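Local coordinates for protein isoflavone reductase (Medicago sativa, PDB 2GAS) that reduces isoflavones to chiral isoflavanones with NADPH, a late step in making the defence compound medicarpin, at residues F159-A164 with D300-Q305; K185-T190 with K218-Q223; A164-T169 with Y261-Y266; V212-P217 with I285-A290; L150-F155 with A192-F197. One frame throughout, in Å; residues are numbered along the deposited sequence.

Contact 1: residues F159-A164 with D300-Q305; sequences FLRNLA and DEYLNQ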
# COMPACT_ATOMS: atom_id res chain seq x y z
N PHE A 159 0.59 -9.24 5.27
CA PHE A 159 0.04 -9.49 6.59
C PHE A 159 -0.72 -10.81 6.74
O PHE A 159 -0.42 -11.61 7.62
CB PHE A 159 -0.93 -8.38 7.01
CG PHE A 159 -0.27 -7.06 7.31
CD1 PHE A 159 0.16 -6.23 6.28
CD2 PHE A 159 -0.10 -6.64 8.63
CE1 PHE A 159 0.74 -4.99 6.56
CE2 PHE A 159 0.47 -5.41 8.91
CZ PHE A 159 0.89 -4.58 7.88
N LEU A 160 -1.70 -11.01 5.87
CA LEU A 160 -2.54 -12.20 5.94
C LEU A 160 -1.84 -13.50 5.58
O LEU A 160 -2.17 -14.55 6.14
CB LEU A 160 -3.77 -12.00 5.04
CG LEU A 160 -4.93 -12.97 5.27
CD1 LEU A 160 -5.37 -12.90 6.73
CD2 LEU A 160 -6.09 -12.61 4.35
N ARG A 161 -0.88 -13.44 4.66
CA ARG A 161 -0.20 -14.66 4.24
C ARG A 161 0.36 -15.48 5.39
O ARG A 161 0.34 -16.71 5.33
CB ARG A 161 0.93 -14.34 3.26
CG ARG A 161 1.58 -15.61 2.75
CD ARG A 161 2.61 -15.35 1.69
NE ARG A 161 3.22 -16.60 1.26
CZ ARG A 161 4.07 -16.71 0.25
NH1 ARG A 161 4.41 -15.64 -0.44
NH2 ARG A 161 4.57 -17.90 -0.06
N ASN A 162 0.89 -14.83 6.41
CA ASN A 162 1.42 -15.60 7.53
C ASN A 162 0.65 -15.33 8.81
O ASN A 162 1.16 -15.57 9.91
CB ASN A 162 2.92 -15.35 7.72
CG ASN A 162 3.24 -13.91 8.06
OD1 ASN A 162 4.41 -13.57 8.27
ND2 ASN A 162 2.22 -13.06 8.10
N LEU A 163 -0.59 -14.86 8.67
CA LEU A 163 -1.44 -14.55 9.81
C LEU A 163 -0.70 -13.70 10.84
O LEU A 163 -0.83 -13.91 12.05
CB LEU A 163 -1.94 -15.85 10.46
CG LEU A 163 -3.23 -16.45 9.90
CD1 LEU A 163 -3.18 -16.54 8.39
CD2 LEU A 163 -3.45 -17.83 10.52
N ALA A 164 0.08 -12.74 10.35
CA ALA A 164 0.84 -11.83 11.20
C ALA A 164 1.75 -12.54 12.20
O ALA A 164 1.93 -12.06 13.32
CB ALA A 164 -0.11 -10.89 11.93
N ASP A 300 -11.12 -14.87 2.65
CA ASP A 300 -11.44 -16.29 2.55
C ASP A 300 -10.89 -16.87 1.25
O ASP A 300 -10.24 -17.91 1.25
CB ASP A 300 -12.96 -16.49 2.60
CG ASP A 300 -13.35 -17.96 2.55
OD1 ASP A 300 -13.14 -18.66 3.55
OD2 ASP A 300 -13.86 -18.40 1.50
N GLU A 301 -11.15 -16.18 0.14
CA GLU A 301 -10.67 -16.62 -1.17
C GLU A 301 -9.14 -16.58 -1.22
O GLU A 301 -8.51 -17.51 -1.72
CB GLU A 301 -11.27 -15.73 -2.27
CG GLU A 301 -12.76 -15.99 -2.53
CD GLU A 301 -13.44 -14.92 -3.39
OE1 GLU A 301 -14.59 -15.16 -3.84
OE2 GLU A 301 -12.86 -13.84 -3.62
N TYR A 302 -8.55 -15.51 -0.70
CA TYR A 302 -7.10 -15.38 -0.70
C TYR A 302 -6.40 -16.56 -0.02
O TYR A 302 -5.41 -17.08 -0.53
CB TYR A 302 -6.67 -14.08 -0.00
CG TYR A 302 -5.17 -13.99 0.19
CD1 TYR A 302 -4.33 -13.66 -0.88
CD2 TYR A 302 -4.58 -14.34 1.40
CE1 TYR A 302 -2.95 -13.69 -0.74
CE2 TYR A 302 -3.21 -14.37 1.55
CZ TYR A 302 -2.39 -14.05 0.48
OH TYR A 302 -1.02 -14.12 0.63
N LEU A 303 -6.92 -16.97 1.12
CA LEU A 303 -6.32 -18.07 1.87
C LEU A 303 -6.48 -19.45 1.23
O LEU A 303 -5.77 -20.39 1.59
CB LEU A 303 -6.87 -18.09 3.29
CG LEU A 303 -6.44 -16.91 4.17
CD1 LEU A 303 -7.21 -16.94 5.47
CD2 LEU A 303 -4.94 -16.98 4.43
N ASN A 304 -7.40 -19.58 0.28
CA ASN A 304 -7.62 -20.86 -0.37
C ASN A 304 -6.38 -21.42 -1.05
O ASN A 304 -6.21 -22.64 -1.14
CB ASN A 304 -8.76 -20.76 -1.40
CG ASN A 304 -10.12 -20.86 -0.76
OD1 ASN A 304 -10.33 -21.64 0.17
ND2 ASN A 304 -11.08 -20.08 -1.26
N GLN A 305 -5.51 -20.55 -1.53
CA GLN A 305 -4.30 -21.01 -2.21
C GLN A 305 -3.32 -21.73 -1.30
O GLN A 305 -2.45 -22.45 -1.77
CB GLN A 305 -3.60 -19.83 -2.90
CG GLN A 305 -3.11 -18.76 -1.94
CD GLN A 305 -2.46 -17.60 -2.66
OE1 GLN A 305 -1.44 -17.77 -3.34
NE2 GLN A 305 -3.04 -16.42 -2.53

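Contact 2: residues K185-T190 with K218-Q223; sequences KGAYVT and KNYLTQ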
# COMPACT_ATOMS: atom_id res chain seq x y z
N LYS A 185 -10.41 -5.08 14.90
CA LYS A 185 -10.56 -5.17 13.46
C LYS A 185 -9.34 -4.72 12.66
O LYS A 185 -8.69 -3.73 12.98
CB LYS A 185 -11.77 -4.35 13.00
CG LYS A 185 -13.12 -4.93 13.39
CD LYS A 185 -13.49 -6.12 12.52
CE LYS A 185 -14.90 -6.61 12.83
NZ LYS A 185 -15.33 -7.72 11.94
N GLY A 186 -9.05 -5.48 11.61
CA GLY A 186 -7.96 -5.17 10.70
C GLY A 186 -8.59 -5.14 9.32
O GLY A 186 -9.66 -5.72 9.14
N ALA A 187 -7.96 -4.46 8.36
CA ALA A 187 -8.50 -4.38 7.00
C ALA A 187 -7.50 -4.98 6.02
O ALA A 187 -6.35 -4.54 5.96
CB ALA A 187 -8.79 -2.92 6.64
N TYR A 188 -7.93 -6.00 5.27
CA TYR A 188 -7.07 -6.69 4.32
C TYR A 188 -7.50 -6.55 2.87
O TYR A 188 -8.69 -6.52 2.57
CB TYR A 188 -7.00 -8.18 4.68
CG TYR A 188 -6.55 -8.45 6.09
CD1 TYR A 188 -7.47 -8.51 7.13
CD2 TYR A 188 -5.20 -8.59 6.39
CE1 TYR A 188 -7.06 -8.70 8.45
CE2 TYR A 188 -4.77 -8.78 7.71
CZ TYR A 188 -5.70 -8.84 8.73
OH TYR A 188 -5.29 -9.01 10.03
N VAL A 189 -6.53 -6.47 1.97
CA VAL A 189 -6.80 -6.32 0.55
C VAL A 189 -5.63 -6.88 -0.25
O VAL A 189 -4.47 -6.75 0.15
CB VAL A 189 -7.02 -4.81 0.21
CG1 VAL A 189 -5.77 -4.01 0.56
CG2 VAL A 189 -7.36 -4.64 -1.26
N THR A 190 -5.92 -7.53 -1.38
CA THR A 190 -4.84 -8.09 -2.19
C THR A 190 -4.12 -6.97 -2.94
O THR A 190 -4.68 -5.90 -3.16
CB THR A 190 -5.36 -9.11 -3.23
OG1 THR A 190 -6.14 -8.44 -4.22
CG2 THR A 190 -6.22 -10.17 -2.55
N LYS A 218 -16.15 -7.70 3.80
CA LYS A 218 -15.82 -9.10 4.06
C LYS A 218 -14.37 -9.34 4.46
O LYS A 218 -14.00 -10.45 4.85
CB LYS A 218 -16.17 -9.96 2.84
CG LYS A 218 -17.67 -10.13 2.64
CD LYS A 218 -17.99 -10.98 1.42
CE LYS A 218 -17.59 -10.29 0.13
NZ LYS A 218 -17.94 -11.09 -1.08
N ASN A 219 -13.55 -8.29 4.37
CA ASN A 219 -12.13 -8.38 4.72
C ASN A 219 -11.80 -7.55 5.95
O ASN A 219 -10.63 -7.36 6.28
CB ASN A 219 -11.26 -7.91 3.55
CG ASN A 219 -11.36 -8.84 2.35
OD1 ASN A 219 -12.08 -9.83 2.37
ND2 ASN A 219 -10.62 -8.51 1.30
N TYR A 220 -12.83 -7.05 6.62
CA TYR A 220 -12.67 -6.24 7.83
C TYR A 220 -12.84 -7.29 8.93
O TYR A 220 -13.96 -7.62 9.32
CB TYR A 220 -13.77 -5.19 7.89
CG TYR A 220 -13.54 -4.09 8.89
CD1 TYR A 220 -12.41 -3.27 8.79
CD2 TYR A 220 -14.45 -3.84 9.92
CE1 TYR A 220 -12.21 -2.23 9.69
CE2 TYR A 220 -14.25 -2.80 10.83
CZ TYR A 220 -13.12 -2.00 10.70
OH TYR A 220 -12.92 -0.96 11.59
N LEU A 221 -11.71 -7.80 9.42
CA LEU A 221 -11.74 -8.89 10.39
C LEU A 221 -10.76 -8.75 11.55
O LEU A 221 -9.65 -8.25 11.38
CB LEU A 221 -11.41 -10.19 9.67
CG LEU A 221 -12.23 -10.54 8.42
CD1 LEU A 221 -11.47 -11.55 7.57
CD2 LEU A 221 -13.59 -11.09 8.84
N THR A 222 -11.18 -9.22 12.72
CA THR A 222 -10.30 -9.20 13.89
C THR A 222 -9.36 -10.40 13.72
O THR A 222 -9.63 -11.29 12.92
CB THR A 222 -11.10 -9.40 15.19
OG1 THR A 222 -11.65 -10.72 15.21
CG2 THR A 222 -12.23 -8.38 15.28
N GLN A 223 -8.27 -10.43 14.47
CA GLN A 223 -7.35 -11.55 14.34
C GLN A 223 -8.05 -12.86 14.72
O GLN A 223 -7.78 -13.91 14.14
CB GLN A 223 -6.10 -11.34 15.21
CG GLN A 223 -5.05 -12.42 15.03
CD GLN A 223 -4.38 -12.40 13.67
OE1 GLN A 223 -4.89 -11.80 12.71
NE2 GLN A 223 -3.23 -13.07 13.57
O HOH W 1 -6.95 -8.60 11.99
O HOH W 2 -3.70 -11.90 10.02

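Contact 3: residues A164-T169 with Y261-Y266; sequences AQLDAT and YLLALY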
# COMPACT_ATOMS: atom_id res chain seq x y z
N ALA A 164 0.08 -12.74 10.35
CA ALA A 164 0.84 -11.83 11.20
C ALA A 164 1.75 -12.54 12.20
O ALA A 164 1.93 -12.06 13.32
CB ALA A 164 -0.11 -10.89 11.93
N GLN A 165 2.31 -13.68 11.81
CA GLN A 165 3.20 -14.43 12.68
C GLN A 165 4.66 -14.18 12.33
O GLN A 165 5.02 -14.13 11.16
CB GLN A 165 2.92 -15.93 12.55
CG GLN A 165 1.51 -16.35 12.89
CD GLN A 165 1.14 -16.05 14.33
OE1 GLN A 165 0.36 -15.14 14.60
NE2 GLN A 165 1.70 -16.81 15.25
N LEU A 166 5.51 -14.05 13.35
CA LEU A 166 6.94 -13.83 13.14
C LEU A 166 7.64 -15.06 12.58
O LEU A 166 7.30 -16.20 12.92
CB LEU A 166 7.60 -13.42 14.46
CG LEU A 166 7.18 -12.10 15.10
CD1 LEU A 166 7.91 -11.92 16.42
CD2 LEU A 166 7.49 -10.95 14.15
N ASP A 167 8.64 -14.83 11.73
CA ASP A 167 9.42 -15.91 11.12
C ASP A 167 8.57 -17.00 10.48
O ASP A 167 8.79 -18.19 10.71
CB ASP A 167 10.35 -16.53 12.16
CG ASP A 167 11.34 -15.54 12.72
OD1 ASP A 167 12.09 -14.93 11.93
OD2 ASP A 167 11.38 -15.37 13.96
N ALA A 168 7.60 -16.58 9.68
CA ALA A 168 6.71 -17.50 8.98
C ALA A 168 6.30 -16.84 7.67
O ALA A 168 6.00 -15.65 7.64
CB ALA A 168 5.49 -17.81 9.83
N THR A 169 6.28 -17.61 6.59
CA THR A 169 5.90 -17.08 5.29
C THR A 169 4.49 -17.51 4.92
O THR A 169 3.77 -16.78 4.24
CB THR A 169 6.87 -17.53 4.18
OG1 THR A 169 6.92 -18.96 4.13
CG2 THR A 169 8.27 -16.99 4.44
N TYR A 261 10.84 -3.56 14.36
CA TYR A 261 10.04 -2.81 13.40
C TYR A 261 8.79 -3.61 13.04
O TYR A 261 7.68 -3.07 13.00
CB TYR A 261 10.85 -2.55 12.13
CG TYR A 261 10.13 -1.71 11.11
CD1 TYR A 261 10.12 -0.32 11.19
CD2 TYR A 261 9.43 -2.31 10.06
CE1 TYR A 261 9.45 0.46 10.25
CE2 TYR A 261 8.75 -1.55 9.11
CZ TYR A 261 8.76 -0.17 9.21
OH TYR A 261 8.10 0.59 8.28
N LEU A 262 8.99 -4.89 12.77
CA LEU A 262 7.90 -5.79 12.40
C LEU A 262 6.86 -5.88 13.51
O LEU A 262 5.66 -5.74 13.27
CB LEU A 262 8.48 -7.18 12.10
CG LEU A 262 7.81 -8.05 11.04
CD1 LEU A 262 7.85 -7.34 9.69
CD2 LEU A 262 8.52 -9.39 10.96
N LEU A 263 7.32 -6.10 14.74
CA LEU A 263 6.41 -6.20 15.88
C LEU A 263 5.67 -4.90 16.12
O LEU A 263 4.50 -4.91 16.49
CB LEU A 263 7.17 -6.58 17.15
CG LEU A 263 7.19 -8.05 17.57
CD1 LEU A 263 7.75 -8.14 18.98
CD2 LEU A 263 5.78 -8.63 17.54
N ALA A 264 6.35 -3.77 15.91
CA ALA A 264 5.71 -2.47 16.11
C ALA A 264 4.61 -2.29 15.06
O ALA A 264 3.56 -1.73 15.34
CB ALA A 264 6.73 -1.35 16.01
N LEU A 265 4.87 -2.78 13.85
CA LEU A 265 3.88 -2.69 12.78
C LEU A 265 2.64 -3.50 13.17
O LEU A 265 1.52 -3.01 13.06
CB LEU A 265 4.48 -3.22 11.47
CG LEU A 265 3.60 -3.14 10.21
CD1 LEU A 265 3.20 -1.69 9.95
CD2 LEU A 265 4.38 -3.69 9.03
N TYR A 266 2.85 -4.72 13.64
CA TYR A 266 1.75 -5.60 14.07
C TYR A 266 1.03 -5.00 15.28
O TYR A 266 -0.19 -5.10 15.38
CB TYR A 266 2.28 -6.98 14.45
CG TYR A 266 2.88 -7.77 13.31
CD1 TYR A 266 3.83 -8.76 13.57
CD2 TYR A 266 2.50 -7.55 11.99
CE1 TYR A 266 4.39 -9.50 12.54
CE2 TYR A 266 3.05 -8.31 10.95
CZ TYR A 266 4.00 -9.28 11.24
OH TYR A 266 4.58 -10.02 10.23
O HOH W 3 6.40 -12.20 10.15

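Contact 4: residues V212-P217 with I285-A290; sequences VHIRLP and IEASEA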
# COMPACT_ATOMS: atom_id res chain seq x y z
N VAL A 212 -8.21 8.26 0.43
CA VAL A 212 -9.14 7.19 0.07
C VAL A 212 -8.80 5.99 0.95
O VAL A 212 -7.66 5.52 0.95
CB VAL A 212 -9.01 6.81 -1.42
CG1 VAL A 212 -9.91 5.63 -1.76
CG2 VAL A 212 -9.40 8.00 -2.28
N HIS A 213 -9.78 5.50 1.69
CA HIS A 213 -9.58 4.39 2.61
C HIS A 213 -10.18 3.09 2.13
O HIS A 213 -11.34 3.03 1.74
CB HIS A 213 -10.20 4.75 3.96
CG HIS A 213 -9.78 6.10 4.46
ND1 HIS A 213 -8.69 6.28 5.28
CD2 HIS A 213 -10.26 7.33 4.19
CE1 HIS A 213 -8.51 7.57 5.49
NE2 HIS A 213 -9.45 8.23 4.84
N ILE A 214 -9.37 2.03 2.17
CA ILE A 214 -9.84 0.72 1.75
C ILE A 214 -10.11 -0.15 2.98
O ILE A 214 -9.19 -0.63 3.63
CB ILE A 214 -8.80 -0.01 0.87
CG1 ILE A 214 -8.31 0.91 -0.25
CG2 ILE A 214 -9.42 -1.29 0.29
CD1 ILE A 214 -9.34 1.25 -1.28
N ARG A 215 -11.39 -0.30 3.33
CA ARG A 215 -11.81 -1.15 4.44
C ARG A 215 -12.98 -1.92 3.83
O ARG A 215 -14.12 -1.49 3.92
CB ARG A 215 -12.31 -0.33 5.64
CG ARG A 215 -11.22 0.14 6.62
CD ARG A 215 -10.85 1.60 6.41
NE ARG A 215 -11.97 2.53 6.60
CZ ARG A 215 -12.30 3.09 7.76
NH1 ARG A 215 -11.62 2.83 8.87
NH2 ARG A 215 -13.31 3.95 7.81
N LEU A 216 -12.67 -3.05 3.20
CA LEU A 216 -13.69 -3.87 2.54
C LEU A 216 -14.45 -4.75 3.54
O LEU A 216 -13.85 -5.52 4.29
CB LEU A 216 -13.02 -4.71 1.45
CG LEU A 216 -12.13 -3.88 0.50
CD1 LEU A 216 -11.26 -4.79 -0.33
CD2 LEU A 216 -13.01 -3.00 -0.39
N PRO A 217 -15.78 -4.65 3.56
CA PRO A 217 -16.66 -5.41 4.46
C PRO A 217 -16.28 -6.85 4.80
O PRO A 217 -16.11 -7.18 5.98
CB PRO A 217 -18.02 -5.30 3.78
CG PRO A 217 -17.97 -3.91 3.23
CD PRO A 217 -16.59 -3.86 2.60
N ILE A 285 -12.61 9.59 1.74
CA ILE A 285 -13.49 8.85 0.85
C ILE A 285 -13.38 7.39 1.30
O ILE A 285 -12.27 6.91 1.53
CB ILE A 285 -13.04 8.96 -0.63
CG1 ILE A 285 -13.27 10.38 -1.15
CG2 ILE A 285 -13.80 7.95 -1.48
CD1 ILE A 285 -14.70 10.83 -1.12
N GLU A 286 -14.50 6.70 1.44
CA GLU A 286 -14.50 5.29 1.83
C GLU A 286 -14.64 4.49 0.53
O GLU A 286 -15.69 4.51 -0.11
CB GLU A 286 -15.68 5.00 2.77
CG GLU A 286 -15.65 3.62 3.42
CD GLU A 286 -14.60 3.52 4.50
OE1 GLU A 286 -13.67 2.69 4.37
OE2 GLU A 286 -14.70 4.27 5.49
N ALA A 287 -13.58 3.79 0.14
CA ALA A 287 -13.61 3.04 -1.12
C ALA A 287 -14.80 2.11 -1.29
O ALA A 287 -15.39 2.06 -2.37
CB ALA A 287 -12.32 2.27 -1.28
N SER A 288 -15.17 1.37 -0.24
CA SER A 288 -16.29 0.45 -0.35
C SER A 288 -17.61 1.17 -0.65
O SER A 288 -18.53 0.59 -1.22
CB SER A 288 -16.42 -0.38 0.93
OG SER A 288 -16.66 0.44 2.06
N GLU A 289 -17.71 2.44 -0.26
CA GLU A 289 -18.92 3.23 -0.49
C GLU A 289 -18.90 3.94 -1.83
O GLU A 289 -19.93 4.06 -2.50
CB GLU A 289 -19.10 4.27 0.62
CG GLU A 289 -19.22 3.69 2.02
CD GLU A 289 -20.46 2.83 2.18
OE1 GLU A 289 -21.58 3.34 1.95
OE2 GLU A 289 -20.32 1.64 2.54
N ALA A 290 -17.72 4.41 -2.23
CA ALA A 290 -17.58 5.13 -3.48
C ALA A 290 -17.51 4.22 -4.69
O ALA A 290 -17.99 4.57 -5.77
CB ALA A 290 -16.32 6.00 -3.44
O HOH W 4 -13.64 0.97 2.31

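Contact 5: residues L150-F155 with A192-F197; sequences LCCHAF and ADVGTF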
# COMPACT_ATOMS: atom_id res chain seq x y z
N LEU A 150 -3.71 7.15 -0.83
CA LEU A 150 -4.33 5.83 -0.93
C LEU A 150 -3.96 5.00 0.30
O LEU A 150 -2.85 4.48 0.40
CB LEU A 150 -3.87 5.15 -2.22
CG LEU A 150 -4.68 3.98 -2.81
CD1 LEU A 150 -4.70 2.81 -1.83
CD2 LEU A 150 -6.09 4.43 -3.13
N CYS A 151 -4.89 4.91 1.24
CA CYS A 151 -4.67 4.17 2.47
C CYS A 151 -5.35 2.81 2.36
O CYS A 151 -6.53 2.66 2.68
CB CYS A 151 -5.24 4.97 3.65
SG CYS A 151 -4.59 6.67 3.70
N CYS A 152 -4.59 1.82 1.90
CA CYS A 152 -5.12 0.47 1.69
C CYS A 152 -4.92 -0.47 2.86
O CYS A 152 -5.30 -1.64 2.79
CB CYS A 152 -4.49 -0.14 0.44
SG CYS A 152 -2.68 -0.29 0.54
N HIS A 153 -4.31 0.02 3.93
CA HIS A 153 -4.07 -0.79 5.10
C HIS A 153 -3.26 -2.06 4.87
O HIS A 153 -2.21 -2.01 4.24
CB HIS A 153 -5.41 -1.05 5.80
CG HIS A 153 -5.97 0.18 6.44
ND1 HIS A 153 -5.40 0.77 7.55
CD2 HIS A 153 -6.97 1.00 6.06
CE1 HIS A 153 -6.01 1.91 7.81
NE2 HIS A 153 -6.97 2.08 6.92
N ALA A 154 -3.75 -3.21 5.33
CA ALA A 154 -2.97 -4.45 5.23
C ALA A 154 -3.02 -5.29 3.97
O ALA A 154 -4.04 -5.92 3.66
CB ALA A 154 -3.29 -5.33 6.44
N PHE A 155 -1.91 -5.33 3.24
CA PHE A 155 -1.81 -6.13 2.02
C PHE A 155 -1.88 -7.60 2.42
O PHE A 155 -1.22 -8.01 3.38
CB PHE A 155 -0.48 -5.91 1.32
CG PHE A 155 -0.39 -4.62 0.56
CD1 PHE A 155 -1.07 -4.47 -0.64
CD2 PHE A 155 0.40 -3.58 1.03
CE1 PHE A 155 -0.97 -3.28 -1.37
CE2 PHE A 155 0.51 -2.39 0.31
CZ PHE A 155 -0.18 -2.25 -0.89
N ALA A 192 -3.34 -6.93 -6.05
CA ALA A 192 -4.04 -6.72 -7.31
C ALA A 192 -5.20 -5.74 -7.12
O ALA A 192 -5.38 -4.81 -7.92
CB ALA A 192 -4.56 -8.05 -7.86
N ASP A 193 -5.98 -5.95 -6.07
CA ASP A 193 -7.12 -5.09 -5.79
C ASP A 193 -6.70 -3.67 -5.43
O ASP A 193 -7.40 -2.72 -5.74
CB ASP A 193 -7.99 -5.70 -4.69
CG ASP A 193 -8.83 -6.87 -5.18
OD1 ASP A 193 -9.43 -7.56 -4.33
OD2 ASP A 193 -8.88 -7.11 -6.41
N VAL A 194 -5.56 -3.53 -4.76
CA VAL A 194 -5.09 -2.19 -4.44
C VAL A 194 -4.82 -1.48 -5.77
O VAL A 194 -5.09 -0.28 -5.90
CB VAL A 194 -3.82 -2.23 -3.57
CG1 VAL A 194 -3.20 -0.84 -3.47
CG2 VAL A 194 -4.18 -2.73 -2.18
N GLY A 195 -4.32 -2.22 -6.75
CA GLY A 195 -4.08 -1.60 -8.04
C GLY A 195 -5.39 -1.09 -8.62
O GLY A 195 -5.51 0.04 -9.08
N THR A 196 -6.41 -1.95 -8.58
CA THR A 196 -7.71 -1.57 -9.11
C THR A 196 -8.31 -0.34 -8.43
O THR A 196 -8.76 0.58 -9.11
CB THR A 196 -8.67 -2.76 -9.00
OG1 THR A 196 -8.11 -3.86 -9.73
CG2 THR A 196 -10.03 -2.40 -9.59
N PHE A 197 -8.30 -0.32 -7.10
CA PHE A 197 -8.84 0.82 -6.37
C PHE A 197 -8.03 2.10 -6.55
O PHE A 197 -8.57 3.20 -6.53
CB PHE A 197 -8.96 0.49 -4.88
CG PHE A 197 -10.13 -0.39 -4.55
CD1 PHE A 197 -9.94 -1.71 -4.17
CD2 PHE A 197 -11.43 0.11 -4.63
CE1 PHE A 197 -11.03 -2.52 -3.88
CE2 PHE A 197 -12.52 -0.70 -4.34
CZ PHE A 197 -12.32 -2.01 -3.97

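Contact 1: residues F159-A164 with D300-Q305
D300 OD1 is gripped twice, by a salt bridge to K233 and, weakly, by a long ion pair with K232. Y302 O takes one bond, from Q305 NE2 at 3.2 Å on a lone pair. Across the contact no hydrogen bond forms, so the two segments meet by packing alone. The ring of Y302 leaves its helix with CG anti to the backbone N (chi1 172°) and slides past L160 in the opposite direction, Y302 CD2 coming to 3.7 Å from L160 CD2. Its hydroxyl ends against an aliphatic stem, Y302 OH to R161 CB 3.3 Å, while the extended R161 chain carries the guanidinium onward to a salt bridge with D170. The backbone on this side is set by a Schellman motif that closes helix 156-160: A164 N bonds to F159 O (3.0 Å), L163 N to L160 O (3.0 Å), and L163 is the C-prime residue with positive phi (49°). L303 crosses L160 at about a right angle, L303 CD2 standing 4.1 Å from L160 CG, and the same methyl reaches L163 CD1 at 4.4 Å. Helix 223-234 flanks these leucines, V226 meeting L160 and W230 meeting L163.

Contact 2: residues K185-T190 with K218-Q223
Strands 185-189 and 220-222 run antiparallel but twisted, their axes 4.1 Å apart at closest and 137° between directions, 220-222 being the edge strand and 185-189 the middle one of a small mixed sheet whose other edge is 154-155. G186 and L221 make the hydrogen-bonded pair, G186 N to L221 O 2.8 Å and L221 N to G186 O 2.9 Å. A187 and Y220 follow as a non-hydrogen-bonded pair. K185 CB lies over one face of the Y220 ring, a CH-pi contact 3.8 Å from the ring centroid; the bend at chi2 (-75°) then turns the rest of the chain so that K185 NZ reaches Y220 O at 3.0 Å and also salt-bridges E225. N219 binds both backbone polar atoms of Y188: Y188 N donates to N219 O at 3.2 Å and N219 ND2 to Y188 O at 3.0 Å, while N219 OD1 accepts from A299 N. Water 1 lies at the edge of the Y188 ring, in its plane, 2.6 Å from Y188 OH, and donates to L221 O.

Contact 3: residues A164-T169 with Y261-Y266
The loop that follows helix 156-160 lies against the flank of helix 259-271, a loop-on-helix packing in this NmrA-type reductase, away from the inferred cofactor and catalytic residues. The main bump is L166, whose CG is anti to the carbonyl carbon and whose two methyls part into separate hollows. L166 CD2 drops between L262 and Y266, 3.7 Å from L262 CD2 and 3.8 Å from Y266 CE1, meeting the tyrosine near its ring plane. The other branch, L166 CD1, meets L263 CD2 at 4.1 Å, the two side chains crossing at about a right angle. A164 covers one ring face of Y266 with two groups: A164 CB stands 4.3 Å from the ring centroid, 14° off the normal, as a CH-pi contact, and A164 O sits 3.6 Å above the plane toward the rim. The opposite face carries L262 O, one helical turn back, so the ring is sandwiched. An alanine in place of Y266 would take away the surface under A164, the wall beside L166 and the hydroxyl bound to water 3, and would probably leave the loop less firmly seated. Where the tyrosine ends, water 3 lies in the ring plane, 2.8 Å from Y266 OH, and donates to Q165 O at 2.6 Å.

Contact 4: residues V212-P217 with I285-A290
The R215 guanidinium and the E286 carboxylate lie nearly coplanar (17° apart) and meet edge to edge. R215 grips side-on: R215 NE to E286 OE1 is 2.8 Å and R215 NH2 to E286 OE2 is 2.7 Å, each oxygen using its syn lone pair. Y277 adds a cation-pi contact, and the carbonyls of A275 and Y277 take further guanidinium N-H groups. The H213 ring turns an edge to I285 O, H213 CD2 3.4 Å away, and its ND1 bonds to Y277 OH. R215 bends at chi2 and chi3, E286 at chi2, to meet. An alanine at R215 would remove both bonds to the E286 carboxylate and the contacts with Y277, and would probably leave E286 less firmly positioned. Water 4 accepts from R215 N and S288 N and lies 2.7 Å from E286 OE1. V212 with I285 and H213 with E286 are parallel pairs: H213 N reaches I285 O at 2.9 Å, nearly straight (171°), and A287 N returns to H213 O at 2.9 Å. Because V212 and I214 also bond to C151 of strand 148-151, strand 210-213 is the middle of a three-stranded parallel sheet, whose edge strand 284-286 passes into helix 287-290 with E286 as N-cap.

Contact 5: residues L150-F155 with A192-F197
V194 holds CG1 anti to its backbone N (chi1 169°) and CG2 anti to its carbonyl carbon, which turns both methyls from helix 191-202 onto the segment 150-155. C152 answers with SG in the crowded position between backbone N and carbonyl carbon (chi1 60°), and F155 with its CG beside the backbone N (chi1 -77°), bringing the ring across the valine at about a right angle. The tightest approach is F155 CE1 to V194 CG2 at 3.4 Å, which is close for two carbons and shows how snugly ring and methyl are pressed. C152 meets the same methyl with two atoms, C152 CB at 3.7 Å and C152 SG at 3.9 Å from V194 CG2, so one methyl is shared by cysteine and phenylalanine. At the other end L150, coming off strand 148-151, reaches V194 more loosely, with L150 CD1 4.3 Å from V194 CG1. Its second methyl, L150 CD2, stops 4.4 Å from F197 O one turn further along. V189 of the neighbouring strand 185-189 also touches C152 and V194. The F155 side chain itself lies about 3 Å, nearest atoms, from that of I14, a residue inferred to bind NADP(+). With no hydrogen bond across it and every touching residue buried, the contact is held by apolar packing alone, which probably helps to fix how F155 lies beside the cofactor-binding loop.

Overall arrangement
All five contacts belong to one NmrA-type reductase chain. Contacts 4 and 5, centres 10 Å apart, share the parallel sheet with strand 210-213 between 148-151 and 284-286. Contacts 2 and 5, 12 Å apart, share the mixed sheet through strands 154-155 and 185-189. Contacts 1 and 3 lie outside these sheets, joined at A164; along the chain contacts 2, 3 and 4 nest inside the loop closed by contact 1, while contacts 1 and 5 cross. Contact 5 lies about 6 Å from the chain's centre, beside the inferred NADP(+)-binding I14, the centres of contacts 1 and 3 about 17 Å out. Segments 218-223, 261-266 and 300-305 each pack on residues between 159 and 190; contact 4 joins two later segments.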